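Local coordinates for protein paraflagellar rod component (Trypanosoma brucei, PDB 2Q0X) that is of unknown function but adopts the alpha/beta-hydrolase fold and belongs to the DUF1749 family, at residues A[18-21]-A[27-30]; A[89-94]-A[123-128]; A[150-153]-A[159-162]; A[165-170]-A[176-181]. All coordinates share one frame; numbering follows the deposited sequence.

Overall arrangement
All four contacts are local closures set in series along the chain; none encloses or crosses another. Contact 1 comes first, closing the beta hairpin of strands 13-21 and 26-33 at one margin of the central sheet of the alpha/beta-hydrolase fold. Contact 2 spans a longer excursion through strand 110-115 and joins helix 87-104 to helix 119-128; its centre is about 17 Å from that of contact 1, and the two touch. Beyond strand 135-143 the chain enters helix 154-170, used twice: contact 3 ties it to the loop leading in, contact 4 to the loop leading out. Their centres are about 13 Å apart. Contacts 1 and 4 also reach the second subunit.

Contact 1 of 4, residues A[18-21]-A[27-30]; sequences FTYY and KIPV
Residues 18-21 and 27-30 pair as the two arms of an antiparallel beta hairpin, which forms one margin of the central sheet in this alpha/beta-hydrolase fold. Phe18 with Val30 and Tyr20 with Ile28 are hydrogen-bonded pairs. In the first, Phe18 N donates to Val30 O at 3.0 Å while Val30 N donates to Phe18 O at 2.8 Å. Pro29, which has no N-H to offer, falls suitably at a non-hydrogen-bonded position opposite Thr19.

The face bearing Phe18, Tyr20, Ile28 and Val30 is largely apolar and packs on helix 87-104 through Leu97. Here Val30 CB lies over the Phe18 ring, 4.0 Å from its centroid. Tyr20 holds CG between its backbone N and carbonyl carbon (chi1 65°), which lays the ring across Ile28; Val30 CG2 meets its edge in plane, 3.5 Å from Tyr20 CE1. The Tyr20 hydroxyl hydrogen-bonds to Asp93 O.

On the other face the extended Lys27 chain runs alongside Tyr21, its ammonium hydrogen-bonded to Ser53 O and salt-bridged to Asp55 OD1, both of the second subunit. Its CG sits over the Tyr21 ring, and its CE comes within 3.2 Å of Tyr21 OH.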
loop_
_atom_site.group_PDB
_atom_site.type_symbol
_atom_site.label_atom_id
_atom_site.label_comp_id
_atom_site.label_asym_id
_atom_site.label_seq_id
_atom_site.Cartn_x
_atom_site.Cartn_y
_atom_site.Cartn_z
ATOM N N PHE A 18 12.779 3.019 -3.139
ATOM C CA PHE A 18 12.533 4.380 -3.553
ATOM C C PHE A 18 11.087 4.558 -3.948
ATOM O O PHE A 18 10.314 3.595 -3.961
ATOM C CB PHE A 18 13.479 4.795 -4.687
ATOM C CG PHE A 18 13.167 4.174 -6.008
ATOM C CD1 PHE A 18 13.581 2.893 -6.295
ATOM C CD2 PHE A 18 12.477 4.886 -6.977
ATOM C CE1 PHE A 18 13.307 2.316 -7.516
ATOM C CE2 PHE A 18 12.186 4.314 -8.196
ATOM C CZ PHE A 18 12.614 3.017 -8.468
ATOM N N THR A 19 10.720 5.809 -4.221
ATOM C CA THR A 19 9.395 6.130 -4.720
ATOM C C THR A 19 9.519 6.966 -6.007
ATOM O O THR A 19 10.489 7.691 -6.195
ATOM C CB THR A 19 8.565 6.895 -3.671
ATOM O OG1 THR A 19 9.150 8.173 -3.452
ATOM C CG2 THR A 19 8.504 6.141 -2.321
ATOM N N TYR A 20 8.554 6.836 -6.905
ATOM C CA TYR A 20 8.471 7.754 -8.034
ATOM C C TYR A 20 7.090 8.384 -8.046
ATOM O O TYR A 20 6.110 7.756 -7.639
ATOM C CB TYR A 20 8.825 7.066 -9.359
ATOM C CG TYR A 20 7.865 5.978 -9.799
ATOM C CD1 TYR A 20 7.895 4.721 -9.204
ATOM C CD2 TYR A 20 6.940 6.212 -10.824
ATOM C CE1 TYR A 20 7.027 3.715 -9.611
ATOM C CE2 TYR A 20 6.060 5.234 -11.222
ATOM C CZ TYR A 20 6.111 3.968 -10.614
ATOM O OH TYR A 20 5.253 2.966 -11.010
ATOM N N TYR A 21 7.038 9.639 -8.476
ATOM C CA TYR A 21 5.810 10.432 -8.421
ATOM C C TYR A 21 4.869 10.035 -9.544
ATOM O O TYR A 21 5.224 10.085 -10.721
ATOM C CB TYR A 21 6.095 11.937 -8.527
ATOM C CG TYR A 21 6.393 12.630 -7.219
ATOM C CD1 TYR A 21 5.374 13.218 -6.470
ATOM C CD2 TYR A 21 7.695 12.729 -6.743
ATOM C CE1 TYR A 21 5.642 13.872 -5.263
ATOM C CE2 TYR A 21 7.979 13.389 -5.534
ATOM C CZ TYR A 21 6.956 13.958 -4.798
ATOM O OH TYR A 21 7.255 14.603 -3.603
ATOM N N LYS A 27 2.784 8.845 -4.270
ATOM C CA LYS A 27 4.081 8.331 -4.673
ATOM C C LYS A 27 3.953 6.832 -4.628
ATOM O O LYS A 27 3.210 6.299 -3.798
ATOM C CB LYS A 27 5.181 8.726 -3.705
ATOM C CG LYS A 27 5.288 10.178 -3.408
ATOM C CD LYS A 27 6.404 10.373 -2.378
ATOM C CE LYS A 27 6.690 11.836 -2.152
ATOM N NZ LYS A 27 7.910 12.056 -1.328
ATOM N N ILE A 28 4.684 6.171 -5.518
ATOM C CA ILE A 28 4.641 4.729 -5.675
ATOM C C ILE A 28 5.969 4.141 -5.185
ATOM O O ILE A 28 7.027 4.444 -5.747
ATOM C CB ILE A 28 4.414 4.346 -7.155
ATOM C CG1 ILE A 28 3.137 5.019 -7.694
ATOM C CG2 ILE A 28 4.333 2.853 -7.299
ATOM C CD1 ILE A 28 3.040 5.012 -9.203
ATOM N N PRO A 29 5.922 3.337 -4.113
ATOM C CA PRO A 29 7.089 2.615 -3.651
ATOM C C PRO A 29 7.508 1.445 -4.520
ATOM O O PRO A 29 6.675 0.670 -5.014
ATOM C CB PRO A 29 6.667 2.078 -2.277
ATOM C CG PRO A 29 5.471 2.790 -1.922
ATOM C CD PRO A 29 4.785 3.122 -3.210
ATOM N N VAL A 30 8.812 1.323 -4.647
ATOM C CA VAL A 30 9.451 0.299 -5.433
ATOM C C VAL A 30 10.574 -0.267 -4.576
ATOM O O VAL A 30 11.422 0.474 -4.087
ATOM C CB VAL A 30 10.055 0.869 -6.762
ATOM C CG1 VAL A 30 10.653 -0.253 -7.577
ATOM C CG2 VAL A 30 9.005 1.664 -7.584
#

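Contact 2 of 4, residues A[89-94]-A[123-128]; sequences HDAEDV and FELLEN
Ala91 and Val94 on one helix meet Glu124 and Leu125 on the other, a small and wholly van der Waals first shell with no hydrogen bond across it. Ala91 CB rests against the aliphatic part of Glu124, 3.6 Å from its CG and 3.9 Å from its CB. Leu125 spreads its two methyls along helix 87-104: CD2 sits 3.4 Å from Ala91 O, and CD1 presses on Val94 CG1 at 3.5 Å, tighter than usual carbon contact. The Val94 and Leu125 side chains meet there at about a right angle. The small Ala91 side chain is consistent with the close approach of the backbones here, Ala91 CA lying 5.5 Å from Leu125 CA.

These helices, 87-104 and 119-128, lie next to one another against the central sheet of the alpha/beta-hydrolase fold. The second follows strand 110-115, the fifth strand; in classical members the turn between these two elements is the nucleophile elbow, though no catalytic role is established here. Their segment axes approach to 8.9 Å and cross at -64°.

Further out, Glu124 bends at chi2 (62°) after its apolar CG has passed Ala91, taking the carboxylate off toward polar partners: Asn128 ND2 gives OE2 a weak hydrogen bond, and His87 NE2 is weakly bonded to OE1. Leu125 also packs on Ile98 of helix 87-104 and on Leu112 of strand 110-115, which places it between helix and sheet. Elsewhere on helix 87-104, Asp90 forms a salt bridge with Arg191 and hydrogen bonds with Ser77 and Gln85; Gln85 NE2 also reaches Asp93 OD2.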
loop_
_atom_site.group_PDB
_atom_site.type_symbol
_atom_site.label_atom_id
_atom_site.label_comp_id
_atom_site.label_asym_id
_atom_site.label_seq_id
_atom_site.Cartn_x
_atom_site.Cartn_y
_atom_site.Cartn_z
ATOM N N HIS A 89 -4.447 3.282 -16.591
ATOM C CA HIS A 89 -3.618 4.238 -15.862
ATOM C C HIS A 89 -2.626 3.553 -14.933
ATOM O O HIS A 89 -1.487 3.982 -14.861
ATOM C CB HIS A 89 -4.485 5.246 -15.119
ATOM C CG HIS A 89 -5.199 6.202 -16.027
ATOM N ND1 HIS A 89 -6.222 5.805 -16.862
ATOM C CD2 HIS A 89 -5.046 7.534 -16.227
ATOM C CE1 HIS A 89 -6.660 6.850 -17.545
ATOM N NE2 HIS A 89 -5.965 7.912 -17.176
ATOM N N ASP A 90 -3.049 2.495 -14.239
ATOM C CA ASP A 90 -2.129 1.634 -13.491
ATOM C C ASP A 90 -0.992 1.131 -14.396
ATOM O O ASP A 90 0.174 1.204 -14.017
ATOM C CB ASP A 90 -2.861 0.400 -12.927
ATOM C CG ASP A 90 -3.411 0.598 -11.505
ATOM O OD1 ASP A 90 -3.099 1.581 -10.803
ATOM O OD2 ASP A 90 -4.171 -0.301 -11.079
ATOM N N ALA A 91 -1.370 0.597 -15.569
ATOM C CA ALA A 91 -0.436 0.127 -16.602
ATOM C C ALA A 91 0.571 1.193 -16.991
ATOM O O ALA A 91 1.770 0.932 -17.039
ATOM C CB ALA A 91 -1.206 -0.311 -17.858
ATOM N N GLU A 92 0.055 2.385 -17.253
ATOM C CA GLU A 92 0.869 3.542 -17.565
ATOM C C GLU A 92 1.883 3.868 -16.468
ATOM O O GLU A 92 3.045 4.108 -16.760
ATOM C CB GLU A 92 -0.021 4.754 -17.846
ATOM C CG GLU A 92 0.764 5.976 -18.260
ATOM C CD GLU A 92 -0.101 7.062 -18.839
ATOM O OE1 GLU A 92 -1.239 7.265 -18.332
ATOM O OE2 GLU A 92 0.373 7.737 -19.786
ATOM N N ASP A 93 1.436 3.883 -15.211
ATOM C CA ASP A 93 2.339 4.042 -14.064
ATOM C C ASP A 93 3.421 2.968 -14.019
ATOM O O ASP A 93 4.581 3.269 -13.771
ATOM C CB ASP A 93 1.556 4.000 -12.743
ATOM C CG ASP A 93 0.590 5.142 -12.605
ATOM O OD1 ASP A 93 0.782 6.166 -13.266
ATOM O OD2 ASP A 93 -0.376 4.997 -11.848
ATOM N N VAL A 94 3.044 1.720 -14.264
ATOM C CA VAL A 94 4.022 0.628 -14.372
ATOM C C VAL A 94 5.015 0.827 -15.530
ATOM O O VAL A 94 6.217 0.553 -15.369
ATOM C CB VAL A 94 3.338 -0.756 -14.424
ATOM C CG1 VAL A 94 4.387 -1.873 -14.559
ATOM C CG2 VAL A 94 2.481 -0.984 -13.111
ATOM N N PHE A 123 -1.387 -7.149 -19.865
ATOM C CA PHE A 123 -1.928 -7.217 -21.222
ATOM C C PHE A 123 -2.028 -5.825 -21.830
ATOM O O PHE A 123 -1.666 -5.617 -22.998
ATOM C CB PHE A 123 -3.281 -7.945 -21.280
ATOM C CG PHE A 123 -3.174 -9.437 -21.056
ATOM C CD1 PHE A 123 -2.589 -10.251 -22.016
ATOM C CD2 PHE A 123 -3.636 -10.022 -19.874
ATOM C CE1 PHE A 123 -2.481 -11.618 -21.820
ATOM C CE2 PHE A 123 -3.530 -11.390 -19.675
ATOM C CZ PHE A 123 -2.956 -12.188 -20.648
ATOM N N GLU A 124 -2.487 -4.878 -21.012
ATOM C CA GLU A 124 -2.547 -3.462 -21.364
ATOM C C GLU A 124 -1.160 -2.871 -21.642
ATOM O O GLU A 124 -0.962 -2.162 -22.639
ATOM C CB GLU A 124 -3.239 -2.705 -20.231
ATOM C CG GLU A 124 -3.510 -1.261 -20.502
ATOM C CD GLU A 124 -4.439 -1.033 -21.673
ATOM O OE1 GLU A 124 -5.340 -1.883 -21.930
ATOM O OE2 GLU A 124 -4.262 0.017 -22.329
ATOM N N LEU A 125 -0.203 -3.184 -20.771
ATOM C CA LEU A 125 1.193 -2.785 -20.960
ATOM C C LEU A 125 1.741 -3.279 -22.284
ATOM O O LEU A 125 2.244 -2.498 -23.058
ATOM C CB LEU A 125 2.108 -3.318 -19.838
ATOM C CG LEU A 125 2.474 -2.363 -18.697
ATOM C CD1 LEU A 125 3.332 -3.065 -17.626
ATOM C CD2 LEU A 125 3.188 -1.181 -19.242
ATOM N N LEU A 126 1.658 -4.585 -22.503
ATOM C CA LEU A 126 2.239 -5.240 -23.675
ATOM C C LEU A 126 1.711 -4.729 -25.026
ATOM O O LEU A 126 2.428 -4.778 -26.017
ATOM C CB LEU A 126 2.073 -6.762 -23.580
ATOM C CG LEU A 126 3.223 -7.478 -22.858
ATOM C CD1 LEU A 126 3.561 -6.835 -21.560
ATOM C CD2 LEU A 126 2.864 -8.899 -22.606
ATOM N N GLU A 127 0.482 -4.218 -25.060
ATOM C CA GLU A 127 -0.048 -3.625 -26.265
ATOM C C GLU A 127 0.328 -2.149 -26.429
ATOM O O GLU A 127 0.424 -1.682 -27.554
ATOM C CB GLU A 127 -1.562 -3.849 -26.394
ATOM C CG GLU A 127 -2.470 -3.085 -25.430
ATOM C CD GLU A 127 -3.965 -3.169 -25.829
ATOM O OE1 GLU A 127 -4.718 -2.160 -25.627
ATOM O OE2 GLU A 127 -4.381 -4.246 -26.345
ATOM N N ASN A 128 0.579 -1.433 -25.331
ATOM C CA ASN A 128 0.816 0.018 -25.382
ATOM C C ASN A 128 2.164 0.526 -24.828
ATOM O O ASN A 128 2.397 1.737 -24.818
ATOM C CB ASN A 128 -0.315 0.747 -24.632
ATOM C CG ASN A 128 -1.661 0.646 -25.346
ATOM O OD1 ASN A 128 -1.776 0.935 -26.540
ATOM N ND2 ASN A 128 -2.687 0.226 -24.609
#

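Contact 3 of 4, residues A[150-153]-A[159-162]; sequences PLFT and ARKE
Arg160 reaches from helix 154-170 back to Leu151 and Phe152 in the loop that leads into that same helix. Its CB starts out toward the loop but makes no contact with it; the length of the chain has to bridge a gap of 7.9 Å between Arg160 CA and Leu151 CA. CG continues outward, anti to the backbone N (chi1 -177°), and has Met179 CE beside it at 4.0 Å. The chain then bends about the CG-CD bond (chi3 -42°), which turns NE and the guanidinium toward the loop. NE makes a weak hydrogen bond with His182 O.

CZ lies 3.7 Å from Leu151 O, and the terminal NH2 comes closer still. The separation of NH2 from Leu151 O is modelled as 2.6 Å, but the angle is poor, so this short approach is not a proper hydrogen bond and its exact length is doubtful. The same NH2 comes obliquely to the Phe152 ring, 3.5 Å from its CD1 and about as near CE1. Ring and guanidinium planes are 42° apart, neither stacked nor perpendicular.

Phe152 has further neighbours. Leu151 CB lies 3.9 Å above one face of its ring, toward the rim, while Gln201, Glu202 and Asn206 of helix 200-209 pack against the side chain. Phe152 O takes a hydrogen bond from Arg210.

The next residue, Thr153, is the N-cap of helix 154-170, its OG1 hydrogen-bonded to Gly156 N. The placing of this helix after strand 135-143, the sixth of the sheet, is consistent with the cap (lid) region that many alpha/beta hydrolases insert there.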
loop_
_atom_site.group_PDB
_atom_site.type_symbol
_atom_site.label_atom_id
_atom_site.label_comp_id
_atom_site.label_asym_id
_atom_site.label_seq_id
_atom_site.Cartn_x
_atom_site.Cartn_y
_atom_site.Cartn_z
ATOM N N PRO A 150 -21.372 -19.320 -11.737
ATOM C CA PRO A 150 -22.341 -18.250 -12.045
ATOM C C PRO A 150 -21.733 -16.845 -12.258
ATOM O O PRO A 150 -22.393 -15.976 -12.830
ATOM C CB PRO A 150 -23.286 -18.267 -10.832
ATOM C CG PRO A 150 -22.506 -18.930 -9.749
ATOM C CD PRO A 150 -21.647 -19.946 -10.432
ATOM N N LEU A 151 -20.504 -16.627 -11.795
ATOM C CA LEU A 151 -19.786 -15.385 -12.077
ATOM C C LEU A 151 -19.350 -15.250 -13.540
ATOM O O LEU A 151 -19.311 -14.140 -14.063
ATOM C CB LEU A 151 -18.557 -15.268 -11.187
ATOM C CG LEU A 151 -18.805 -14.964 -9.712
ATOM C CD1 LEU A 151 -17.468 -14.909 -8.983
ATOM C CD2 LEU A 151 -19.600 -13.655 -9.533
ATOM N N PHE A 152 -19.042 -16.375 -14.195
ATOM C CA PHE A 152 -18.426 -16.358 -15.533
ATOM C C PHE A 152 -19.295 -16.951 -16.646
ATOM O O PHE A 152 -18.874 -17.015 -17.785
ATOM C CB PHE A 152 -17.045 -17.022 -15.477
ATOM C CG PHE A 152 -16.103 -16.320 -14.560
ATOM C CD1 PHE A 152 -15.607 -15.065 -14.901
ATOM C CD2 PHE A 152 -15.747 -16.879 -13.341
ATOM C CE1 PHE A 152 -14.768 -14.393 -14.079
ATOM C CE2 PHE A 152 -14.902 -16.198 -12.481
ATOM C CZ PHE A 152 -14.413 -14.947 -12.851
ATOM N N THR A 153 -20.512 -17.360 -16.329
ATOM C CA THR A 153 -21.506 -17.622 -17.360
ATOM C C THR A 153 -21.792 -16.310 -18.116
ATOM O O THR A 153 -21.611 -15.224 -17.556
ATOM C CB THR A 153 -22.834 -18.125 -16.754
ATOM O OG1 THR A 153 -23.382 -17.111 -15.907
ATOM C CG2 THR A 153 -22.636 -19.418 -15.963
ATOM N N ALA A 159 -24.230 -9.291 -15.980
ATOM C CA ALA A 159 -24.730 -8.770 -14.711
ATOM C C ALA A 159 -23.655 -7.969 -13.969
ATOM O O ALA A 159 -23.943 -6.902 -13.416
ATOM C CB ALA A 159 -25.254 -9.909 -13.838
ATOM N N ARG A 160 -22.425 -8.489 -13.966
ATOM C CA ARG A 160 -21.264 -7.779 -13.414
ATOM C C ARG A 160 -20.948 -6.517 -14.215
ATOM O O ARG A 160 -20.595 -5.488 -13.639
ATOM C CB ARG A 160 -20.028 -8.689 -13.407
ATOM C CG ARG A 160 -18.789 -8.061 -12.796
ATOM C CD ARG A 160 -17.501 -8.728 -13.232
ATOM N NE ARG A 160 -17.587 -10.188 -13.265
ATOM C CZ ARG A 160 -17.479 -10.942 -14.356
ATOM N NH1 ARG A 160 -17.289 -10.405 -15.556
ATOM N NH2 ARG A 160 -17.555 -12.262 -14.260
ATOM N N LYS A 161 -21.035 -6.613 -15.542
ATOM C CA LYS A 161 -20.755 -5.473 -16.431
ATOM C C LYS A 161 -21.707 -4.320 -16.122
ATOM O O LYS A 161 -21.291 -3.164 -16.025
ATOM C CB LYS A 161 -20.900 -5.882 -17.906
ATOM C CG LYS A 161 -20.681 -4.749 -18.923
ATOM C CD LYS A 161 -20.497 -5.296 -20.351
ATOM C CE LYS A 161 -20.262 -4.182 -21.395
ATOM N NZ LYS A 161 -21.487 -3.398 -21.761
ATOM N N GLU A 162 -22.983 -4.663 -15.968
ATOM C CA GLU A 162 -24.037 -3.699 -15.666
ATOM C C GLU A 162 -23.845 -3.103 -14.280
ATOM O O GLU A 162 -23.903 -1.886 -14.114
ATOM C CB GLU A 162 -25.405 -4.385 -15.760
ATOM C CG GLU A 162 -26.604 -3.473 -15.598
ATOM C CD GLU A 162 -27.911 -4.228 -15.740
ATOM O OE1 GLU A 162 -27.860 -5.433 -16.090
ATOM O OE2 GLU A 162 -28.987 -3.628 -15.512
#

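Contact 4 of 4, residues A[165-170]-A[176-181]; sequences EKLMAE and SLAMLK
Leu167 meets Ala178 and Met179 through apolar contacts, which make up the whole of the direct meeting between the two segments. Both branches of the leucine fork close on one methyl: Ala178 CB is 3.6 Å from Leu167 CD1 and 3.8 Å from Leu167 CD2. CD1 does double duty, since it also lies 4.1 Å from Met179 SD, where the two longer side chains run obliquely past each other. The bend at chi2 (-56°) places SD beside Leu167, and that at chi3 (-43°) turns the terminal CE. The methionine side chain also packs against His163 and Val164 of helix 154-170. Pro189, at the start of helix 189-193, touches both Leu167 and Met179.

In the fold, the contact joins the C-terminal part of helix 154-170 to a 3-10 segment, 176-179, across a short connecting loop. The region follows the sixth strand of the alpha/beta-hydrolase sheet, the position where many members of this fold insert a lid, and it is probably the counterpart of that lid.

Backbone hydrogen bonding shapes the two arms separately. Met179 N bonds to Ser176 O at 3.0 Å, the three-residue step of a 3-10 turn, whereas Ala169 N bonds to Glu165 O at 3.2 Å in the four-residue step of an alpha-helix. Earlier on the same helix, His163 NE2 makes a hydrogen bond to Ala178 O, tying the 3-10 segment to the helix.

Interactions with the second subunit form a further group. Ser176 OG is hydrogen-bonded to Glu174 OE1 of the second subunit, and Leu177 packs on Pro84 of that chain.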
loop_
_atom_site.group_PDB
_atom_site.type_symbol
_atom_site.label_atom_id
_atom_site.label_comp_id
_atom_site.label_asym_id
_atom_site.label_seq_id
_atom_site.Cartn_x
_atom_site.Cartn_y
_atom_site.Cartn_z
ATOM N N GLU A 165 -21.175 -0.466 -14.255
ATOM C CA GLU A 165 -21.693 0.761 -14.889
ATOM C C GLU A 165 -22.507 1.614 -13.920
ATOM O O GLU A 165 -22.394 2.845 -13.923
ATOM C CB GLU A 165 -22.577 0.415 -16.090
ATOM C CG GLU A 165 -21.819 -0.091 -17.290
ATOM C CD GLU A 165 -22.733 -0.645 -18.377
ATOM O OE1 GLU A 165 -23.940 -0.300 -18.409
ATOM O OE2 GLU A 165 -22.226 -1.428 -19.209
ATOM N N LYS A 166 -23.332 0.943 -13.115
ATOM C CA LYS A 166 -24.196 1.597 -12.139
ATOM C C LYS A 166 -23.380 2.261 -11.036
ATOM O O LYS A 166 -23.658 3.406 -10.671
ATOM C CB LYS A 166 -25.172 0.587 -11.528
ATOM N N LEU A 167 -22.374 1.549 -10.518
ATOM C CA LEU A 167 -21.503 2.081 -9.460
ATOM C C LEU A 167 -20.667 3.260 -9.954
ATOM O O LEU A 167 -20.486 4.238 -9.236
ATOM C CB LEU A 167 -20.584 0.998 -8.887
ATOM C CG LEU A 167 -21.205 -0.166 -8.105
ATOM C CD1 LEU A 167 -20.152 -1.223 -7.798
ATOM C CD2 LEU A 167 -21.866 0.289 -6.817
ATOM N N MET A 168 -20.173 3.168 -11.184
ATOM C CA MET A 168 -19.350 4.234 -11.769
ATOM C C MET A 168 -20.137 5.518 -11.963
ATOM O O MET A 168 -19.568 6.604 -11.858
ATOM C CB MET A 168 -18.756 3.798 -13.117
ATOM C CG MET A 168 -17.715 2.680 -13.020
ATOM S SD MET A 168 -16.351 3.029 -11.905
ATOM C CE MET A 168 -15.482 4.328 -12.782
ATOM N N ALA A 169 -21.433 5.377 -12.250
ATOM C CA ALA A 169 -22.346 6.512 -12.410
ATOM C C ALA A 169 -22.677 7.166 -11.069
ATOM O O ALA A 169 -22.952 8.361 -11.010
ATOM C CB ALA A 169 -23.622 6.069 -13.103
ATOM N N GLU A 170 -22.659 6.376 -10.001
ATOM C CA GLU A 170 -22.829 6.899 -8.642
ATOM C C GLU A 170 -21.551 7.518 -8.071
ATOM O O GLU A 170 -21.594 8.184 -7.037
ATOM C CB GLU A 170 -23.354 5.794 -7.719
ATOM C CG GLU A 170 -24.736 5.285 -8.155
ATOM C CD GLU A 170 -25.205 4.072 -7.371
ATOM O OE1 GLU A 170 -24.366 3.203 -7.065
ATOM O OE2 GLU A 170 -26.418 3.990 -7.071
ATOM N N SER A 176 -14.668 -1.379 -3.397
ATOM C CA SER A 176 -14.467 -2.791 -3.713
ATOM C C SER A 176 -15.496 -3.696 -3.027
ATOM O O SER A 176 -15.825 -4.764 -3.541
ATOM C CB SER A 176 -13.035 -3.233 -3.364
ATOM O OG SER A 176 -12.851 -3.439 -1.974
ATOM N N LEU A 177 -15.999 -3.260 -1.872
ATOM C CA LEU A 177 -17.015 -4.015 -1.126
ATOM C C LEU A 177 -18.347 -4.111 -1.874
ATOM O O LEU A 177 -19.108 -5.060 -1.662
ATOM C CB LEU A 177 -17.234 -3.443 0.294
ATOM C CG LEU A 177 -16.465 -4.159 1.417
ATOM C CD1 LEU A 177 -14.973 -3.931 1.323
ATOM C CD2 LEU A 177 -16.966 -3.723 2.784
ATOM N N ALA A 178 -18.616 -3.135 -2.744
ATOM C CA ALA A 178 -19.790 -3.175 -3.624
ATOM C C ALA A 178 -19.696 -4.276 -4.699
ATOM O O ALA A 178 -20.696 -4.606 -5.325
ATOM C CB ALA A 178 -20.009 -1.806 -4.286
ATOM N N MET A 179 -18.503 -4.835 -4.899
ATOM C CA MET A 179 -18.266 -5.884 -5.907
ATOM C C MET A 179 -18.330 -7.321 -5.378
ATOM O O MET A 179 -18.009 -8.259 -6.117
ATOM C CB MET A 179 -16.880 -5.690 -6.553
ATOM C CG MET A 179 -16.768 -4.520 -7.474
ATOM S SD MET A 179 -17.983 -4.583 -8.777
ATOM C CE MET A 179 -17.956 -6.309 -9.296
ATOM N N LEU A 180 -18.745 -7.517 -4.131
ATOM C CA LEU A 180 -18.538 -8.821 -3.489
ATOM C C LEU A 180 -19.435 -9.950 -4.021
ATOM O O LEU A 180 -19.029 -11.110 -4.004
ATOM C CB LEU A 180 -18.637 -8.727 -1.953
ATOM C CG LEU A 180 -17.296 -8.614 -1.192
ATOM C CD1 LEU A 180 -16.936 -7.177 -0.942
ATOM C CD2 LEU A 180 -17.341 -9.361 0.143
ATOM N N LYS A 181 -20.629 -9.628 -4.508
ATOM C CA LYS A 181 -21.529 -10.674 -5.001
ATOM C C LYS A 181 -21.337 -10.898 -6.506
ATOM O O LYS A 181 -21.661 -11.959 -7.028
ATOM C CB LYS A 181 -22.998 -10.374 -4.613
ATOM C CG LYS A 181 -23.893 -9.814 -5.717
ATOM C CD LYS A 181 -25.306 -9.523 -5.217
ATOM C CE LYS A 181 -25.401 -8.234 -4.386
ATOM N NZ LYS A 181 -25.492 -8.475 -2.906
#